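Local coordinates for protein phage terminase large subunit (Thermus phage P7426, PDB 7KS4) that probably acts as the ATP-driven motor that moves viral DNA into empty capsids and as the endonuclease that cuts it, this chain being the N-terminal ATPase domain, at residues A[37-42]-A[217-222]; A[148-153]-A[176-181]; A[155-160]-A[189-194]; A[183-188]-A[253-258]. One frame throughout, in Å; residues are numbered along the deposited sequence.

Contact 1 (A[37-42]-A[217-222]); sequences RRVACL and PDFESF
Both Arg37 (chi1 -55°) and Phe219 (chi1 -81°) carry CG anti to their own carbonyl carbon, and the two side chains meet on the face of the sheet that also bears Val39 and Ser221. The CB of Arg37 stands over the middle of the Phe219 ring, 3.6 Å from the centroid, in a CH-pi contact almost on the ring normal. CG of Arg37 continues over the far rim, reaching CZ of Phe219 at 3.7 Å, before the chain bends and takes the guanidinium to the carbonyl of Gly177. Val39 CG2 adds a looser touch on Phe219 CD2 at 4.1 Å. On the other face, the Phe222 ring turns its edge to Arg38, CE2 lying 4.0 Å from CB of Arg38, whose own guanidinium is held by Ile30 O and by a salt bridge to Glu55. Five backbone hydrogen bonds join the strands, from Arg37 N to Asp218 O at one end to Cys41 N to Phe222 O, 2.8 Å, at the other. Ser221 OG, packed against Val39 CB, bonds to Phe195 O of helix 190-197. The pairing is in parallel register, Arg37 beside Phe219 through Ala40 beside Phe222, and makes 219-224 an outermost strand of the sheet in this chain, next to 37-42, the strand that leads into the nucleotide-binding P-loop of this ASCE ATPase.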
loop_
_atom_site.group_PDB
_atom_site.type_symbol
_atom_site.label_atom_id
_atom_site.label_comp_id
_atom_site.label_asym_id
_atom_site.label_seq_id
_atom_site.Cartn_x
_atom_site.Cartn_y
_atom_site.Cartn_z
ATOM N N ARG A 37 0.698 -10.802 -3.835
ATOM C CA ARG A 37 0.753 -10.494 -2.409
ATOM C C ARG A 37 2.136 -9.914 -2.141
ATOM O O ARG A 37 3.119 -10.655 -2.047
ATOM C CB ARG A 37 0.502 -11.726 -1.546
ATOM C CG ARG A 37 -0.808 -12.444 -1.855
ATOM C CD ARG A 37 -2.024 -11.674 -1.349
ATOM N NE ARG A 37 -3.254 -12.393 -1.680
ATOM C CZ ARG A 37 -4.024 -12.144 -2.738
ATOM N NH1 ARG A 37 -3.710 -11.182 -3.595
ATOM N NH2 ARG A 37 -5.120 -12.874 -2.946
ATOM N N ARG A 38 2.202 -8.596 -2.031
ATOM C CA ARG A 38 3.428 -7.892 -1.681
ATOM C C ARG A 38 3.330 -7.453 -0.228
ATOM O O ARG A 38 2.376 -6.760 0.152
ATOM C CB ARG A 38 3.635 -6.691 -2.599
ATOM C CG ARG A 38 3.997 -7.070 -4.028
ATOM C CD ARG A 38 4.042 -5.842 -4.936
ATOM N NE ARG A 38 2.717 -5.292 -5.208
ATOM C CZ ARG A 38 2.495 -4.168 -5.892
ATOM N NH1 ARG A 38 3.513 -3.452 -6.362
ATOM N NH2 ARG A 38 1.255 -3.751 -6.096
ATOM N N VAL A 39 4.318 -7.842 0.574
ATOM C CA VAL A 39 4.329 -7.597 2.008
ATOM C C VAL A 39 5.591 -6.794 2.303
ATOM O O VAL A 39 6.707 -7.293 2.112
ATOM C CB VAL A 39 4.305 -8.902 2.816
ATOM C CG1 VAL A 39 4.102 -8.615 4.300
ATOM C CG2 VAL A 39 3.217 -9.841 2.307
ATOM N N ALA A 40 5.426 -5.559 2.774
ATOM C CA ALA A 40 6.557 -4.681 3.061
ATOM C C ALA A 40 6.606 -4.408 4.556
ATOM O O ALA A 40 5.717 -3.750 5.108
ATOM C CB ALA A 40 6.464 -3.376 2.271
ATOM N N CYS A 41 7.652 -4.909 5.208
ATOM C CA CYS A 41 7.906 -4.639 6.618
ATOM C C CYS A 41 9.029 -3.611 6.660
ATOM O O CYS A 41 10.204 -3.958 6.515
ATOM C CB CYS A 41 8.277 -5.915 7.359
ATOM S SG CYS A 41 8.738 -5.630 9.081
ATOM N N LEU A 42 8.660 -2.344 6.844
ATOM C CA LEU A 42 9.596 -1.233 6.738
ATOM C C LEU A 42 9.411 -0.302 7.930
ATOM O O LEU A 42 8.301 -0.130 8.440
ATOM C CB LEU A 42 9.417 -0.443 5.412
ATOM C CG LEU A 42 9.227 -1.217 4.098
ATOM C CD1 LEU A 42 9.029 -0.263 2.926
ATOM C CD2 LEU A 42 10.402 -2.142 3.803
ATOM N N PRO A 217 4.813 -18.870 -4.065
ATOM C CA PRO A 217 5.189 -18.155 -5.298
ATOM C C PRO A 217 4.462 -16.837 -5.498
ATOM O O PRO A 217 5.001 -15.943 -6.164
ATOM C CB PRO A 217 4.835 -19.158 -6.410
ATOM C CG PRO A 217 4.667 -20.474 -5.731
ATOM C CD PRO A 217 4.184 -20.169 -4.357
ATOM N N ASP A 218 3.248 -16.684 -4.976
ATOM C CA ASP A 218 2.516 -15.440 -5.188
ATOM C C ASP A 218 2.880 -14.358 -4.180
ATOM O O ASP A 218 2.291 -13.273 -4.224
ATOM C CB ASP A 218 1.003 -15.694 -5.152
ATOM C CG ASP A 218 0.577 -16.599 -4.004
ATOM O OD1 ASP A 218 1.422 -17.376 -3.501
ATOM O OD2 ASP A 218 -0.615 -16.543 -3.616
ATOM N N PHE A 219 3.844 -14.621 -3.302
ATOM C CA PHE A 219 4.241 -13.684 -2.262
ATOM C C PHE A 219 5.634 -13.135 -2.540
ATOM O O PHE A 219 6.544 -13.880 -2.922
ATOM C CB PHE A 219 4.232 -14.355 -0.888
ATOM C CG PHE A 219 2.872 -14.438 -0.252
ATOM C CD1 PHE A 219 1.924 -15.337 -0.714
ATOM C CD2 PHE A 219 2.557 -13.643 0.835
ATOM C CE1 PHE A 219 0.673 -15.416 -0.115
ATOM C CE2 PHE A 219 1.312 -13.720 1.435
ATOM C CZ PHE A 219 0.374 -14.604 0.961
ATOM N N GLU A 220 5.805 -11.836 -2.321
ATOM C CA GLU A 220 7.132 -11.231 -2.330
ATOM C C GLU A 220 7.198 -10.221 -1.198
ATOM O O GLU A 220 6.303 -9.384 -1.062
ATOM C CB GLU A 220 7.449 -10.553 -3.666
ATOM C CG GLU A 220 8.836 -9.929 -3.699
ATOM C CD GLU A 220 9.248 -9.519 -5.096
ATOM O OE1 GLU A 220 8.435 -9.696 -6.028
ATOM O OE2 GLU A 220 10.382 -9.024 -5.261
ATOM N N SER A 221 8.253 -10.301 -0.390
ATOM C CA SER A 221 8.371 -9.483 0.805
ATOM C C SER A 221 9.579 -8.559 0.736
ATOM O O SER A 221 10.612 -8.896 0.149
ATOM C CB SER A 221 8.473 -10.350 2.049
ATOM O OG SER A 221 7.282 -11.085 2.228
ATOM N N PHE A 222 9.434 -7.397 1.372
ATOM C CA PHE A 222 10.440 -6.347 1.377
ATOM C C PHE A 222 10.676 -5.910 2.813
ATOM O O PHE A 222 9.728 -5.826 3.604
ATOM C CB PHE A 222 9.977 -5.167 0.522
ATOM C CG PHE A 222 9.423 -5.585 -0.806
ATOM C CD1 PHE A 222 10.217 -5.551 -1.939
ATOM C CD2 PHE A 222 8.117 -6.042 -0.919
ATOM C CE1 PHE A 222 9.717 -5.950 -3.158
ATOM C CE2 PHE A 222 7.618 -6.436 -2.134
ATOM C CZ PHE A 222 8.425 -6.388 -3.255
#

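Contact 2 (A[148-153]-A[176-181]); sequences LDFVIL and DGWALI
The aromatic contact of Phe150 with Trp178 dominates one face of this parallel strand pair. CB of Phe150 sits over the six-membered ring of Trp178, 3.4 Å from its centroid, and comes within 3.3 Å of Trp178 CE2. Both residues hold CG between the backbone N and the carbonyl carbon (chi1 66° and 58°), and the side chains run side by side in the same direction. Their planes are near parallel (28°) but displaced, so the rings barely overlap. Trp178 NE1 is hydrogen-bonded to Glu59 OE2.

Apolar contacts on the other face are Val151 CG1 against Ala179 CB at 3.7 Å and a looser approach of Leu153 CB to Ile181 CG2.

Four backbone hydrogen bonds complete the pairing. Trp178 N reaches Asp149 O from above the carbonyl plane at 3.1 Å, whereas the bond from Leu180 N to Val151 O is close to straight.

Strand 150-153, which carries most of the predicted Walker B motif, and strand 178-183 are the two strands of a beta-alpha-beta unit. Its helix 161-175 covers Val151 and Ala179; helix 48-62 packs on Phe150, Ile152 and Trp178, while helix 190-197 meets Leu153 and Ile181.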
loop_
_atom_site.group_PDB
_atom_site.type_symbol
_atom_site.label_atom_id
_atom_site.label_comp_id
_atom_site.label_asym_id
_atom_site.label_seq_id
_atom_site.Cartn_x
_atom_site.Cartn_y
_atom_site.Cartn_z
ATOM N N LEU A 148 -12.984 -6.273 -5.561
ATOM C CA LEU A 148 -11.783 -5.449 -5.600
ATOM C C LEU A 148 -10.762 -6.010 -6.577
ATOM O O LEU A 148 -10.500 -7.215 -6.604
ATOM C CB LEU A 148 -11.143 -5.360 -4.213
ATOM C CG LEU A 148 -11.916 -4.587 -3.149
ATOM C CD1 LEU A 148 -11.149 -4.606 -1.853
ATOM C CD2 LEU A 148 -12.185 -3.152 -3.578
ATOM N N ASP A 149 -10.176 -5.121 -7.367
ATOM C CA ASP A 149 -9.013 -5.470 -8.160
ATOM C C ASP A 149 -7.712 -5.268 -7.400
ATOM O O ASP A 149 -6.696 -5.876 -7.759
ATOM C CB ASP A 149 -8.998 -4.641 -9.440
ATOM C CG ASP A 149 -10.263 -4.809 -10.227
ATOM O OD1 ASP A 149 -10.421 -5.894 -10.822
ATOM O OD2 ASP A 149 -11.113 -3.891 -10.211
ATOM N N PHE A 150 -7.714 -4.427 -6.371
ATOM C CA PHE A 150 -6.505 -4.222 -5.588
ATOM C C PHE A 150 -6.890 -3.692 -4.218
ATOM O O PHE A 150 -7.950 -3.090 -4.036
ATOM C CB PHE A 150 -5.527 -3.266 -6.288
ATOM C CG PHE A 150 -6.030 -1.847 -6.423
ATOM C CD1 PHE A 150 -5.597 -0.858 -5.544
ATOM C CD2 PHE A 150 -6.907 -1.494 -7.438
ATOM C CE1 PHE A 150 -6.038 0.456 -5.664
ATOM C CE2 PHE A 150 -7.350 -0.168 -7.571
ATOM C CZ PHE A 150 -6.913 0.802 -6.679
ATOM N N VAL A 151 -6.003 -3.916 -3.253
ATOM C CA VAL A 151 -6.218 -3.421 -1.900
ATOM C C VAL A 151 -4.869 -3.087 -1.296
ATOM O O VAL A 151 -3.870 -3.765 -1.556
ATOM C CB VAL A 151 -6.981 -4.439 -1.024
ATOM C CG1 VAL A 151 -6.175 -5.722 -0.859
ATOM C CG2 VAL A 151 -7.305 -3.834 0.324
ATOM N N ILE A 152 -4.844 -2.017 -0.507
ATOM C CA ILE A 152 -3.680 -1.632 0.279
ATOM C C ILE A 152 -4.064 -1.720 1.744
ATOM O O ILE A 152 -5.072 -1.135 2.160
ATOM C CB ILE A 152 -3.206 -0.211 -0.074
ATOM C CG1 ILE A 152 -2.828 -0.137 -1.553
ATOM C CG2 ILE A 152 -2.034 0.196 0.824
ATOM C CD1 ILE A 152 -2.988 1.257 -2.158
ATOM N N LEU A 153 -3.269 -2.456 2.522
ATOM C CA LEU A 153 -3.418 -2.506 3.972
ATOM C C LEU A 153 -2.277 -1.696 4.563
ATOM O O LEU A 153 -1.108 -2.071 4.424
ATOM C CB LEU A 153 -3.400 -3.938 4.509
ATOM C CG LEU A 153 -4.718 -4.708 4.443
ATOM C CD1 LEU A 153 -5.085 -5.032 3.016
ATOM C CD2 LEU A 153 -4.634 -5.980 5.280
ATOM N N ASP A 176 -9.010 -12.088 -8.974
ATOM C CA ASP A 176 -7.575 -12.321 -8.886
ATOM C C ASP A 176 -6.842 -11.000 -8.670
ATOM O O ASP A 176 -5.856 -10.681 -9.341
ATOM C CB ASP A 176 -7.062 -13.042 -10.132
ATOM C CG ASP A 176 -5.709 -13.687 -9.912
ATOM O OD1 ASP A 176 -4.891 -13.690 -10.856
ATOM O OD2 ASP A 176 -5.467 -14.194 -8.795
ATOM N N GLY A 177 -7.359 -10.211 -7.731
ATOM C CA GLY A 177 -6.765 -8.925 -7.429
ATOM C C GLY A 177 -5.529 -9.048 -6.561
ATOM O O GLY A 177 -5.245 -10.095 -5.972
ATOM N N TRP A 178 -4.780 -7.953 -6.488
ATOM C CA TRP A 178 -3.528 -7.940 -5.754
ATOM C C TRP A 178 -3.668 -7.156 -4.460
ATOM O O TRP A 178 -4.573 -6.340 -4.284
ATOM C CB TRP A 178 -2.378 -7.373 -6.596
ATOM C CG TRP A 178 -2.514 -5.965 -7.151
ATOM C CD1 TRP A 178 -2.804 -5.627 -8.446
ATOM C CD2 TRP A 178 -2.302 -4.726 -6.454
ATOM N NE1 TRP A 178 -2.790 -4.263 -8.595
ATOM C CE2 TRP A 178 -2.486 -3.685 -7.389
ATOM C CE3 TRP A 178 -1.982 -4.394 -5.130
ATOM C CZ2 TRP A 178 -2.384 -2.344 -7.041
ATOM C CZ3 TRP A 178 -1.872 -3.065 -4.789
ATOM C CH2 TRP A 178 -2.065 -2.051 -5.743
ATOM N N ALA A 179 -2.758 -7.451 -3.538
ATOM C CA ALA A 179 -2.733 -6.821 -2.233
ATOM C C ALA A 179 -1.327 -6.323 -1.986
ATOM O O ALA A 179 -0.359 -7.048 -2.243
ATOM C CB ALA A 179 -3.143 -7.788 -1.123
ATOM N N LEU A 180 -1.229 -5.090 -1.507
ATOM C CA LEU A 180 0.004 -4.520 -0.980
ATOM C C LEU A 180 -0.185 -4.340 0.523
ATOM O O LEU A 180 -0.983 -3.506 0.959
ATOM C CB LEU A 180 0.325 -3.202 -1.675
ATOM C CG LEU A 180 1.545 -2.441 -1.175
ATOM C CD1 LEU A 180 2.818 -3.280 -1.266
ATOM C CD2 LEU A 180 1.669 -1.150 -1.981
ATOM N N ILE A 181 0.548 -5.127 1.305
ATOM C CA ILE A 181 0.363 -5.247 2.747
ATOM C C ILE A 181 1.598 -4.649 3.395
ATOM O O ILE A 181 2.680 -5.241 3.340
ATOM C CB ILE A 181 0.156 -6.709 3.158
ATOM C CG1 ILE A 181 -1.035 -7.288 2.380
ATOM C CG2 ILE A 181 -0.053 -6.839 4.667
ATOM C CD1 ILE A 181 -1.187 -8.794 2.519
#

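Contact 3 (A[155-160]-A[189-194]); sequences EAAMIP and NWFYEF
Trp190 presents the pyrrole edge of its indole to the turn at 155-160, and its NE1 donates to Ile159 O at 2.8 Å. The donor approaches nearly in line with that carbonyl, whose oxygen lies 24° out of the indole plane. Further round the indole, CZ2 packs against Ala156, 3.4 Å from its O and 4.0 Å from its CB. Phe191, the next residue of the helix, meets the same turn at its two alanines: its CB lies 3.8 Å from Ala157 CB, and CD1 of its ring is 4.0 Å from Ala156 CB. The methyl of Ala156 thus meets both aromatic side chains, that of Ala157 only Phe191.

The turn 155-160 follows the Walker B strand, and Glu155 at its start is the predicted catalytic residue for ATP hydrolysis. Ala156 to Met158 form a short 3-10 turn, and the second segment runs from the N-cap into the first turn of helix 190-197.

Asn189 occupies the N-cap of that helix and uses both ends of its amide. OD1 accepts a weak capping bond from Phe191 N at 3.0 Å, while ND2 points across the contact to Ala157 O in another weak bond. Outside the two segments, Trp190 meets the rings of Phe161 and Trp164, and the Phe191 ring reaches Val39 and Cys41 of strand 37-42.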
loop_
_atom_site.group_PDB
_atom_site.type_symbol
_atom_site.label_atom_id
_atom_site.label_comp_id
_atom_site.label_asym_id
_atom_site.label_seq_id
_atom_site.Cartn_x
_atom_site.Cartn_y
_atom_site.Cartn_z
ATOM N N GLU A 155 -0.396 -0.007 7.903
ATOM C CA GLU A 155 -0.162 -0.498 9.266
ATOM C C GLU A 155 -0.912 -1.807 9.502
ATOM O O GLU A 155 -1.650 -1.990 10.479
ATOM C CB GLU A 155 -0.522 0.560 10.304
ATOM C CG GLU A 155 0.642 1.519 10.592
ATOM C CD GLU A 155 1.904 0.783 11.052
ATOM O OE1 GLU A 155 1.898 0.196 12.157
ATOM O OE2 GLU A 155 2.892 0.763 10.290
ATOM N N ALA A 156 -0.677 -2.740 8.581
ATOM C CA ALA A 156 -1.387 -4.013 8.575
ATOM C C ALA A 156 -1.179 -4.809 9.857
ATOM O O ALA A 156 -2.082 -5.536 10.284
ATOM C CB ALA A 156 -0.932 -4.839 7.376
ATOM N N ALA A 157 0.004 -4.722 10.471
ATOM C CA ALA A 157 0.255 -5.519 11.668
ATOM C C ALA A 157 -0.652 -5.116 12.820
ATOM O O ALA A 157 -0.792 -5.877 13.785
ATOM C CB ALA A 157 1.721 -5.408 12.087
ATOM N N MET A 158 -1.270 -3.940 12.739
ATOM C CA MET A 158 -2.237 -3.488 13.726
ATOM C C MET A 158 -3.677 -3.775 13.318
ATOM O O MET A 158 -4.596 -3.454 14.078
ATOM C CB MET A 158 -2.054 -1.986 13.976
ATOM C CG MET A 158 -0.796 -1.653 14.759
ATOM S SD MET A 158 -0.867 -2.279 16.454
ATOM C CE MET A 158 -2.006 -1.119 17.207
ATOM N N ILE A 159 -3.899 -4.378 12.159
ATOM C CA ILE A 159 -5.235 -4.737 11.695
ATOM C C ILE A 159 -5.502 -6.189 12.094
ATOM O O ILE A 159 -4.657 -7.048 11.822
ATOM C CB ILE A 159 -5.369 -4.557 10.171
ATOM C CG1 ILE A 159 -5.232 -3.072 9.800
ATOM C CG2 ILE A 159 -6.702 -5.105 9.669
ATOM C CD1 ILE A 159 -5.182 -2.805 8.310
ATOM N N PRO A 160 -6.635 -6.498 12.718
ATOM C CA PRO A 160 -6.910 -7.898 13.076
ATOM C C PRO A 160 -6.928 -8.796 11.847
ATOM O O PRO A 160 -7.478 -8.438 10.803
ATOM C CB PRO A 160 -8.288 -7.831 13.746
ATOM C CG PRO A 160 -8.425 -6.422 14.213
ATOM C CD PRO A 160 -7.690 -5.589 13.202
ATOM N N ASN A 189 2.717 -12.000 14.676
ATOM C CA ASN A 189 1.300 -12.157 14.382
ATOM C C ASN A 189 1.110 -12.460 12.901
ATOM O O ASN A 189 2.058 -12.875 12.227
ATOM C CB ASN A 189 0.528 -10.905 14.798
ATOM C CG ASN A 189 0.909 -9.676 13.988
ATOM O OD1 ASN A 189 1.715 -9.737 13.056
ATOM N ND2 ASN A 189 0.338 -8.542 14.363
ATOM N N TRP A 190 -0.106 -12.273 12.381
ATOM C CA TRP A 190 -0.374 -12.673 11.004
ATOM C C TRP A 190 0.517 -11.935 10.010
ATOM O O TRP A 190 0.885 -12.502 8.978
ATOM C CB TRP A 190 -1.852 -12.455 10.665
ATOM C CG TRP A 190 -2.223 -11.031 10.399
ATOM C CD1 TRP A 190 -2.559 -10.085 11.322
ATOM C CD2 TRP A 190 -2.310 -10.398 9.121
ATOM N NE1 TRP A 190 -2.851 -8.897 10.695
ATOM C CE2 TRP A 190 -2.711 -9.063 9.343
ATOM C CE3 TRP A 190 -2.094 -10.828 7.810
ATOM C CZ2 TRP A 190 -2.891 -8.152 8.302
ATOM C CZ3 TRP A 190 -2.282 -9.922 6.772
ATOM C CH2 TRP A 190 -2.677 -8.600 7.027
ATOM N N PHE A 191 0.880 -10.680 10.301
ATOM C CA PHE A 191 1.724 -9.927 9.376
ATOM C C PHE A 191 3.105 -10.553 9.264
ATOM O O PHE A 191 3.697 -10.584 8.179
ATOM C CB PHE A 191 1.821 -8.473 9.829
ATOM C CG PHE A 191 2.734 -7.629 8.989
ATOM C CD1 PHE A 191 2.312 -7.136 7.768
ATOM C CD2 PHE A 191 4.008 -7.308 9.435
ATOM C CE1 PHE A 191 3.147 -6.355 6.994
ATOM C CE2 PHE A 191 4.850 -6.519 8.663
ATOM C CZ PHE A 191 4.417 -6.040 7.442
ATOM N N TYR A 192 3.629 -11.062 10.384
ATOM C CA TYR A 192 4.887 -11.799 10.359
ATOM C C TYR A 192 4.785 -13.042 9.483
ATOM O O TYR A 192 5.693 -13.339 8.699
ATOM C CB TYR A 192 5.273 -12.180 11.788
ATOM C CG TYR A 192 6.309 -13.268 11.876
ATOM C CD1 TYR A 192 7.618 -13.050 11.453
ATOM C CD2 TYR A 192 5.982 -14.518 12.390
ATOM C CE1 TYR A 192 8.574 -14.056 11.536
ATOM C CE2 TYR A 192 6.924 -15.525 12.476
ATOM C CZ TYR A 192 8.218 -15.290 12.055
ATOM O OH TYR A 192 9.147 -16.301 12.147
ATOM N N GLU A 193 3.690 -13.790 9.618
ATOM C CA GLU A 193 3.504 -14.986 8.805
ATOM C C GLU A 193 3.485 -14.643 7.324
ATOM O O GLU A 193 4.166 -15.289 6.518
ATOM C CB GLU A 193 2.213 -15.686 9.208
ATOM C CG GLU A 193 2.212 -16.069 10.660
ATOM C CD GLU A 193 0.885 -16.570 11.141
ATOM O OE1 GLU A 193 -0.129 -16.423 10.418
ATOM O OE2 GLU A 193 0.873 -17.119 12.258
ATOM N N PHE A 194 2.696 -13.635 6.946
ATOM C CA PHE A 194 2.605 -13.249 5.541
ATOM C C PHE A 194 3.936 -12.734 5.033
ATOM O O PHE A 194 4.324 -13.012 3.890
ATOM C CB PHE A 194 1.515 -12.196 5.352
ATOM C CG PHE A 194 0.157 -12.777 5.088
ATOM C CD1 PHE A 194 -0.290 -13.874 5.806
ATOM C CD2 PHE A 194 -0.675 -12.224 4.131
ATOM C CE1 PHE A 194 -1.537 -14.415 5.569
ATOM C CE2 PHE A 194 -1.929 -12.762 3.888
ATOM C CZ PHE A 194 -2.361 -13.858 4.611
#

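Contact 4 (A[183-188]-A[253-258]); sequences STPKGL and YGAEFV. With SO4 (sulfate ion), chain H.
Pro185 packs its ring on the backbone at Ala255-Glu256 and on the side chain of Phe257. Its CG is 3.2 Å from Glu256 O and 3.4 Å from Ala255 C, while CB lies over one face of the Phe257 ring in a CH-pi contact, 4.1 Å from the centroid and well off the ring normal. Phe257 receives a second approach from Gly187, whose O lies in the plane of the ring at its edge, 3.6 Å from CD1. Leu188 CD2 lies 3.8 Å from Phe257 CB.

Neither segment forms a regular element across the contact: 183-188 runs from the end of strand 178-183 towards helix 190-197. The loop 253-258 follows helix 246-252, so this later part of the ATPase domain packs beyond the C-terminal end of strand 178-183. Pro185, Ala255 and Phe257 all also touch Cys41 of strand 37-42.

The CA of Gly187 makes a CH...O contact with Val258 O at 3.2 Å. No direct hydrogen bond joins the segments; instead a water accepts from Leu188 N at 3.0 Å and donates to Val258 O. Beyond the contact with Pro185, Phe257 meets the rings of Tyr192 and Phe195 on helix 190-197.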
loop_
_atom_site.group_PDB
_atom_site.type_symbol
_atom_site.label_atom_id
_atom_site.label_comp_id
_atom_site.label_asym_id
_atom_site.label_seq_id
_atom_site.Cartn_x
_atom_site.Cartn_y
_atom_site.Cartn_z
ATOM N N SER A 183 3.467 -2.408 6.700
ATOM C CA SER A 183 3.362 -2.111 8.123
ATOM C C SER A 183 4.740 -1.994 8.750
ATOM O O SER A 183 5.710 -2.581 8.265
ATOM C CB SER A 183 2.574 -3.205 8.860
ATOM O OG SER A 183 2.190 -2.785 10.161
ATOM N N THR A 184 4.811 -1.238 9.835
ATOM C CA THR A 184 5.861 -1.529 10.794
ATOM C C THR A 184 5.439 -2.753 11.603
ATOM O O THR A 184 4.244 -2.952 11.832
ATOM C CB THR A 184 6.099 -0.348 11.730
ATOM O OG1 THR A 184 4.912 -0.110 12.493
ATOM C CG2 THR A 184 6.452 0.905 10.936
ATOM N N PRO A 185 6.374 -3.608 12.003
ATOM C CA PRO A 185 5.978 -4.883 12.613
ATOM C C PRO A 185 5.459 -4.710 14.033
ATOM O O PRO A 185 5.830 -3.776 14.751
ATOM C CB PRO A 185 7.272 -5.706 12.588
ATOM C CG PRO A 185 8.363 -4.691 12.585
ATOM C CD PRO A 185 7.830 -3.522 11.803
ATOM N N LYS A 186 4.606 -5.646 14.444
ATOM C CA LYS A 186 4.005 -5.625 15.775
ATOM C C LYS A 186 4.063 -7.022 16.385
ATOM O O LYS A 186 3.068 -7.572 16.862
ATOM C CB LYS A 186 2.577 -5.090 15.707
ATOM C CG LYS A 186 2.380 -3.781 16.440
ATOM C CD LYS A 186 2.996 -2.626 15.689
ATOM C CE LYS A 186 2.696 -1.310 16.364
ATOM N NZ LYS A 186 3.295 -0.175 15.621
ATOM N N GLY A 187 5.243 -7.615 16.365
ATOM C CA GLY A 187 5.429 -8.930 16.932
ATOM C C GLY A 187 5.138 -10.044 15.946
ATOM O O GLY A 187 5.023 -9.856 14.728
ATOM N N LEU A 188 5.006 -11.243 16.505
ATOM C CA LEU A 188 4.850 -12.452 15.699
ATOM C C LEU A 188 3.362 -12.760 15.561
ATOM O O LEU A 188 2.804 -13.645 16.218
ATOM C CB LEU A 188 5.620 -13.605 16.325
ATOM C CG LEU A 188 7.083 -13.275 16.621
ATOM C CD1 LEU A 188 7.755 -14.457 17.287
ATOM C CD2 LEU A 188 7.834 -12.881 15.349
ATOM N N TYR A 253 11.813 1.545 13.998
ATOM C CA TYR A 253 12.948 1.913 13.167
ATOM C C TYR A 253 13.717 0.716 12.647
ATOM O O TYR A 253 14.069 0.686 11.466
ATOM C CB TYR A 253 13.895 2.825 13.954
ATOM C CG TYR A 253 13.219 4.088 14.412
ATOM C CD1 TYR A 253 12.730 5.004 13.492
ATOM C CD2 TYR A 253 13.063 4.366 15.762
ATOM C CE1 TYR A 253 12.105 6.160 13.901
ATOM C CE2 TYR A 253 12.440 5.527 16.182
ATOM C CZ TYR A 253 11.961 6.420 15.245
ATOM O OH TYR A 253 11.342 7.577 15.658
ATOM N N GLY A 254 13.975 -0.284 13.491
ATOM C CA GLY A 254 14.638 -1.482 13.020
ATOM C C GLY A 254 13.771 -2.358 12.141
ATOM O O GLY A 254 14.303 -3.177 11.385
ATOM N N ALA A 255 12.449 -2.197 12.216
ATOM C CA ALA A 255 11.518 -3.069 11.501
ATOM C C ALA A 255 11.731 -4.526 11.909
ATOM O O ALA A 255 11.597 -5.446 11.098
ATOM C CB ALA A 255 11.647 -2.899 9.985
ATOM N N GLU A 256 12.051 -4.735 13.187
ATOM C CA GLU A 256 12.341 -6.064 13.700
ATOM C C GLU A 256 11.070 -6.740 14.189
ATOM O O GLU A 256 10.180 -6.096 14.757
ATOM C CB GLU A 256 13.363 -6.001 14.837
ATOM C CG GLU A 256 14.739 -5.579 14.380
ATOM C CD GLU A 256 15.736 -5.489 15.514
ATOM O OE1 GLU A 256 15.543 -6.164 16.547
ATOM O OE2 GLU A 256 16.710 -4.727 15.369
ATOM N N PHE A 257 10.993 -8.045 13.934
ATOM C CA PHE A 257 9.944 -8.902 14.469
ATOM C C PHE A 257 10.425 -9.449 15.807
ATOM O O PHE A 257 11.347 -10.269 15.849
ATOM C CB PHE A 257 9.644 -10.055 13.518
ATOM C CG PHE A 257 8.967 -9.656 12.242
ATOM C CD1 PHE A 257 7.606 -9.417 12.217
ATOM C CD2 PHE A 257 9.682 -9.585 11.056
ATOM C CE1 PHE A 257 6.966 -9.082 11.035
ATOM C CE2 PHE A 257 9.055 -9.256 9.875
ATOM C CZ PHE A 257 7.688 -9.008 9.862
ATOM N N VAL A 258 9.799 -9.013 16.895
ATOM C CA VAL A 258 10.226 -9.372 18.242
ATOM C C VAL A 258 9.071 -10.065 18.953
ATOM O O VAL A 258 7.928 -9.598 18.894
ATOM C CB VAL A 258 10.698 -8.136 19.029
ATOM C CG1 VAL A 258 11.792 -7.406 18.262
ATOM C CG2 VAL A 258 9.543 -7.191 19.295
HETATM S S SO4 H . 8.140 10.437 15.980
HETATM O O1 SO4 H . 8.793 11.423 16.839
HETATM O O2 SO4 H . 7.726 11.075 14.734
HETATM O O3 SO4 H . 6.968 9.906 16.672
HETATM O O4 SO4 H . 9.062 9.347 15.667
HETATM O O HOH W 1 5.195 -11.067 19.490
#

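How the contacts relate
From the N terminus, strand 37-42 comes first, and its partner 217-222 follows after 174 intervening residues, the loop that contact 1 closes. Contact 2 and contact 3 are nested inside it, while contact 4, whose second segment lies beyond 222, crosses it. Contact 2 closes the short beta-alpha-beta loop from 148-153 to 176-181, contact 3 crosses contact 2, and contact 4 in turn crosses contact 3. Contacts 1 and 2 share one sheet, strand 37-42 bonding to 178-183 between their outer partners. Contact 3 ties the start of helix 190-197 to the loop after strand 150-153, and contact 4 adds the chain after helix 246-252, with Ser183 and Thr184 bonded to Ala157 and Glu155.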